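Local coordinates for protein esterase (Capnocytophaga ochracea, PDB 4W9R) that is of unknown function but probably acts as an esterase of the alpha/beta-hydrolase clan, with a C-terminal array of helices, at residues L310-E324 and T335-I348. Sequence-based numbering, arbitrary orientation.
Sequences LKTAMPNFFLAEYYE and TYQKAYTEPNIDFI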
# COMPACT_ATOMS: atom_id res chain seq x y z
N LEU B 310 -5.95 1.51 37.52
CA LEU B 310 -5.84 1.67 38.97
C LEU B 310 -6.31 3.03 39.49
O LEU B 310 -6.88 3.14 40.57
CB LEU B 310 -4.39 1.44 39.41
CG LEU B 310 -4.09 1.63 40.89
CD1 LEU B 310 -4.92 0.66 41.73
CD2 LEU B 310 -2.61 1.45 41.17
N LYS B 311 -6.09 4.07 38.69
CA LYS B 311 -6.40 5.44 39.08
C LYS B 311 -7.83 5.83 38.72
O LYS B 311 -8.22 6.99 38.86
CB LYS B 311 -5.41 6.42 38.45
CG LYS B 311 -4.00 6.28 38.99
CD LYS B 311 -3.98 6.35 40.51
CE LYS B 311 -2.59 6.11 41.06
NZ LYS B 311 -2.58 6.13 42.55
N THR B 312 -8.60 4.86 38.24
CA THR B 312 -9.99 5.10 37.85
C THR B 312 -10.95 4.35 38.77
O THR B 312 -10.57 3.39 39.42
CB THR B 312 -10.26 4.68 36.40
OG1 THR B 312 -10.20 3.25 36.29
CG2 THR B 312 -9.23 5.30 35.46
N ALA B 313 -12.19 4.83 38.84
CA ALA B 313 -13.21 4.22 39.68
C ALA B 313 -13.66 2.84 39.20
O ALA B 313 -14.37 2.14 39.91
CB ALA B 313 -14.41 5.15 39.78
N MSE B 314 -13.23 2.46 38.00
CA MSE B 314 -13.73 1.24 37.36
C MSE B 314 -13.46 -0.08 38.12
O MSE B 314 -14.38 -0.88 38.27
CB MSE B 314 -13.18 1.13 35.94
CG MSE B 314 -13.90 0.10 35.10
SE MSE B 314 -13.38 0.16 33.23
CE MSE B 314 -11.66 -0.73 33.39
N PRO B 315 -12.21 -0.32 38.57
CA PRO B 315 -11.96 -1.61 39.23
C PRO B 315 -12.84 -1.88 40.44
O PRO B 315 -13.36 -2.99 40.59
CB PRO B 315 -10.49 -1.50 39.65
CG PRO B 315 -9.90 -0.56 38.69
CD PRO B 315 -10.97 0.46 38.42
N ASN B 316 -13.02 -0.88 41.30
CA ASN B 316 -13.84 -1.05 42.49
C ASN B 316 -15.33 -1.01 42.17
O ASN B 316 -16.14 -1.54 42.93
CB ASN B 316 -13.49 0.02 43.53
CG ASN B 316 -12.19 -0.28 44.24
OD1 ASN B 316 -11.85 -1.43 44.50
ND2 ASN B 316 -11.44 0.77 44.57
N PHE B 317 -15.69 -0.40 41.05
CA PHE B 317 -17.08 -0.41 40.61
C PHE B 317 -17.47 -1.82 40.17
O PHE B 317 -18.55 -2.31 40.51
CB PHE B 317 -17.31 0.58 39.47
CG PHE B 317 -18.73 0.64 39.00
CD1 PHE B 317 -19.64 1.49 39.60
CD2 PHE B 317 -19.17 -0.16 37.95
CE1 PHE B 317 -20.95 1.55 39.16
CE2 PHE B 317 -20.48 -0.11 37.51
CZ PHE B 317 -21.37 0.75 38.12
N PHE B 318 -16.59 -2.46 39.42
CA PHE B 318 -16.81 -3.84 38.98
C PHE B 318 -16.87 -4.78 40.18
O PHE B 318 -17.73 -5.66 40.24
CB PHE B 318 -15.70 -4.29 38.02
CG PHE B 318 -15.81 -3.70 36.64
CD1 PHE B 318 -16.95 -3.04 36.24
CD2 PHE B 318 -14.75 -3.82 35.75
CE1 PHE B 318 -17.05 -2.50 34.97
CE2 PHE B 318 -14.84 -3.28 34.48
CZ PHE B 318 -15.99 -2.62 34.09
N LEU B 319 -15.96 -4.58 41.12
CA LEU B 319 -15.89 -5.42 42.31
C LEU B 319 -17.11 -5.23 43.20
O LEU B 319 -17.65 -6.20 43.75
CB LEU B 319 -14.61 -5.12 43.09
CG LEU B 319 -14.28 -6.05 44.27
CD1 LEU B 319 -14.10 -7.48 43.79
CD2 LEU B 319 -13.04 -5.56 44.99
N ALA B 320 -17.56 -3.98 43.34
CA ALA B 320 -18.74 -3.68 44.15
C ALA B 320 -19.98 -4.33 43.56
O ALA B 320 -20.83 -4.85 44.30
CB ALA B 320 -18.93 -2.18 44.27
N GLU B 321 -20.10 -4.30 42.24
CA GLU B 321 -21.22 -4.95 41.57
C GLU B 321 -21.17 -6.46 41.78
O GLU B 321 -22.20 -7.10 41.94
CB GLU B 321 -21.22 -4.62 40.07
CG GLU B 321 -21.87 -3.29 39.72
CD GLU B 321 -22.08 -3.11 38.23
OE1 GLU B 321 -21.42 -3.83 37.44
OE2 GLU B 321 -22.89 -2.24 37.84
N TYR B 322 -19.96 -7.01 41.78
CA TYR B 322 -19.78 -8.44 42.00
C TYR B 322 -20.28 -8.86 43.37
O TYR B 322 -20.91 -9.91 43.52
CB TYR B 322 -18.31 -8.83 41.85
CG TYR B 322 -18.00 -10.21 42.39
CD1 TYR B 322 -18.34 -11.35 41.68
CD2 TYR B 322 -17.37 -10.37 43.62
CE1 TYR B 322 -18.06 -12.61 42.17
CE2 TYR B 322 -17.09 -11.63 44.12
CZ TYR B 322 -17.44 -12.75 43.39
OH TYR B 322 -17.16 -14.00 43.87
N TYR B 323 -20.00 -8.05 44.38
CA TYR B 323 -20.41 -8.35 45.74
C TYR B 323 -21.93 -8.34 45.87
O TYR B 323 -22.50 -9.13 46.62
CB TYR B 323 -19.78 -7.37 46.72
CG TYR B 323 -18.32 -7.67 47.00
CD1 TYR B 323 -17.88 -8.98 47.12
CD2 TYR B 323 -17.39 -6.65 47.15
CE1 TYR B 323 -16.55 -9.27 47.37
CE2 TYR B 323 -16.06 -6.93 47.40
CZ TYR B 323 -15.65 -8.24 47.51
OH TYR B 323 -14.32 -8.53 47.76
N GLU B 324 -22.58 -7.45 45.13
CA GLU B 324 -24.04 -7.42 45.10
C GLU B 324 -24.60 -8.69 44.47
O GLU B 324 -25.59 -9.24 44.95
CB GLU B 324 -24.55 -6.19 44.33
CG GLU B 324 -24.41 -4.88 45.09
CD GLU B 324 -25.10 -3.73 44.39
OE1 GLU B 324 -24.73 -3.41 43.24
OE2 GLU B 324 -26.03 -3.14 44.99
N THR B 335 -17.06 -1.08 49.13
CA THR B 335 -16.33 -1.02 47.87
C THR B 335 -16.82 0.11 46.97
O THR B 335 -16.03 0.75 46.28
CB THR B 335 -16.43 -2.36 47.11
OG1 THR B 335 -16.17 -3.44 48.01
CG2 THR B 335 -15.42 -2.40 45.97
N TYR B 336 -18.13 0.35 46.98
CA TYR B 336 -18.70 1.47 46.24
C TYR B 336 -18.14 2.79 46.76
O TYR B 336 -17.78 3.68 45.98
CB TYR B 336 -20.22 1.48 46.33
CG TYR B 336 -20.92 0.66 45.27
CD1 TYR B 336 -20.74 0.94 43.92
CD2 TYR B 336 -21.78 -0.37 45.61
CE1 TYR B 336 -21.38 0.20 42.94
CE2 TYR B 336 -22.43 -1.12 44.64
CZ TYR B 336 -22.23 -0.83 43.31
OH TYR B 336 -22.87 -1.56 42.34
N GLN B 337 -18.06 2.91 48.08
CA GLN B 337 -17.53 4.11 48.72
C GLN B 337 -16.06 4.30 48.38
O GLN B 337 -15.55 5.42 48.36
CB GLN B 337 -17.72 4.04 50.23
CG GLN B 337 -19.18 4.11 50.68
CD GLN B 337 -19.35 3.76 52.15
OE1 GLN B 337 -18.43 3.25 52.79
NE2 GLN B 337 -20.53 4.04 52.69
N LYS B 338 -15.37 3.19 48.11
CA LYS B 338 -13.97 3.23 47.75
C LYS B 338 -13.81 3.68 46.30
O LYS B 338 -12.84 4.36 45.95
CB LYS B 338 -13.33 1.85 47.95
CG LYS B 338 -11.87 1.89 48.37
CD LYS B 338 -11.40 0.51 48.81
CE LYS B 338 -9.99 0.57 49.38
NZ LYS B 338 -9.53 -0.76 49.86
N ALA B 339 -14.78 3.32 45.46
CA ALA B 339 -14.76 3.68 44.05
C ALA B 339 -15.08 5.16 43.86
O ALA B 339 -14.60 5.79 42.92
CB ALA B 339 -15.74 2.83 43.27
N TYR B 340 -15.88 5.70 44.77
CA TYR B 340 -16.32 7.09 44.69
C TYR B 340 -15.15 8.07 44.84
O TYR B 340 -15.23 9.21 44.40
CB TYR B 340 -17.38 7.37 45.76
CG TYR B 340 -18.02 8.74 45.65
CD1 TYR B 340 -19.05 8.97 44.76
CD2 TYR B 340 -17.59 9.79 46.46
CE1 TYR B 340 -19.64 10.22 44.66
CE2 TYR B 340 -18.18 11.03 46.37
CZ TYR B 340 -19.21 11.25 45.47
OH TYR B 340 -19.79 12.49 45.38
N THR B 341 -14.07 7.60 45.45
CA THR B 341 -12.90 8.44 45.70
C THR B 341 -11.96 8.48 44.50
O THR B 341 -10.91 9.12 44.54
CB THR B 341 -12.11 7.96 46.93
OG1 THR B 341 -11.57 6.66 46.68
CG2 THR B 341 -13.02 7.90 48.16
N GLU B 342 -12.34 7.79 43.43
CA GLU B 342 -11.52 7.72 42.23
C GLU B 342 -12.23 8.41 41.06
O GLU B 342 -13.46 8.44 41.01
CB GLU B 342 -11.20 6.26 41.89
CG GLU B 342 -9.72 5.96 41.67
CD GLU B 342 -8.89 6.14 42.93
OE1 GLU B 342 -9.45 5.99 44.04
OE2 GLU B 342 -7.68 6.43 42.81
N PRO B 343 -11.46 8.97 40.11
CA PRO B 343 -11.99 9.68 38.95
C PRO B 343 -12.97 8.87 38.11
O PRO B 343 -12.90 7.64 38.07
CB PRO B 343 -10.73 10.00 38.14
CG PRO B 343 -9.68 10.15 39.16
CD PRO B 343 -10.00 9.15 40.24
N ASN B 344 -13.89 9.58 37.45
CA ASN B 344 -14.87 8.95 36.58
C ASN B 344 -14.26 8.44 35.28
O ASN B 344 -13.35 9.05 34.73
CB ASN B 344 -16.00 9.93 36.26
CG ASN B 344 -16.71 10.44 37.49
OD1 ASN B 344 -16.64 9.83 38.56
ND2 ASN B 344 -17.40 11.56 37.35
N ILE B 345 -14.77 7.31 34.80
CA ILE B 345 -14.40 6.80 33.49
C ILE B 345 -15.63 6.22 32.79
O ILE B 345 -16.38 5.44 33.38
CB ILE B 345 -13.29 5.74 33.58
CG1 ILE B 345 -13.02 5.12 32.20
CG2 ILE B 345 -13.64 4.67 34.60
CD1 ILE B 345 -11.88 4.13 32.19
N ASP B 346 -15.84 6.62 31.53
CA ASP B 346 -16.99 6.19 30.74
C ASP B 346 -18.30 6.43 31.50
O ASP B 346 -18.56 7.55 31.94
CB ASP B 346 -16.86 4.71 30.36
CG ASP B 346 -17.71 4.33 29.16
OD1 ASP B 346 -18.86 4.82 29.06
OD2 ASP B 346 -17.24 3.55 28.31
N PHE B 347 -19.10 5.38 31.66
CA PHE B 347 -20.40 5.51 32.31
C PHE B 347 -20.29 5.38 33.83
O PHE B 347 -21.30 5.44 34.53
CB PHE B 347 -21.39 4.48 31.76
CG PHE B 347 -21.14 3.08 32.24
CD1 PHE B 347 -21.87 2.56 33.30
CD2 PHE B 347 -20.20 2.27 31.62
CE1 PHE B 347 -21.66 1.26 33.74
CE2 PHE B 347 -19.98 0.98 32.06
CZ PHE B 347 -20.71 0.47 33.12
N ILE B 348 -19.07 5.21 34.33
CA ILE B 348 -18.88 5.13 35.77
C ILE B 348 -18.66 6.53 36.30
O ILE B 348 -17.66 7.18 36.00
CB ILE B 348 -17.66 4.26 36.15
CG1 ILE B 348 -17.57 3.02 35.25
CG2 ILE B 348 -17.72 3.86 37.62
CD1 ILE B 348 -18.71 2.08 35.41
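F317 sends its ring out opposite the backbone N (chi1 -178°), while in Y336 a chi1 of -88° sets CG on the backbone N side, and the two rings meet as an offset edge-to-face pair, the edge of Y336 directed at the face of F317 with the centroids 6.0 Å apart. The methyl of A320 lies over the centre of the Y336 ring, its CB 3.4 Å from the ring centroid, a CH-pi contact almost on the ring normal. At the far end, Y336 OH donates to E324 OE1 across 2.8 Å, meeting the carboxylate from above its plane. R356 of helix 350-362 also hydrogen-bonds this hydroxyl and forms a salt bridge with E321, whose carboxylate is hydrogen-bonded by Y285 as well.

Here the helices form a near-antiparallel hairpin, in which the axes of 314-324 and 335-339 approach to 8.1 Å and run at 164° to each other, within an all-helical C-terminal region distant from the chain centre. Knobs-into-holes packing joins them: Y336 fits among F317, A320, E321 and E324, and T335 among N316, L319, A320 and Y323. An alanine in place of Y336 would probably leave E324 without this hydroxyl partner and open a gap over A320 and beside F317.

After the second helix, the chain folds back past the start of the first. I348 lays CD1 over a face of F317, 3.7 Å from the ring centroid, while its CG2 reaches A313 CB at 4.2 Å. Nearby, A313 N donates to P343 O at 3.0 Å, fastening the returning chain beside the beginning of helix 314-325.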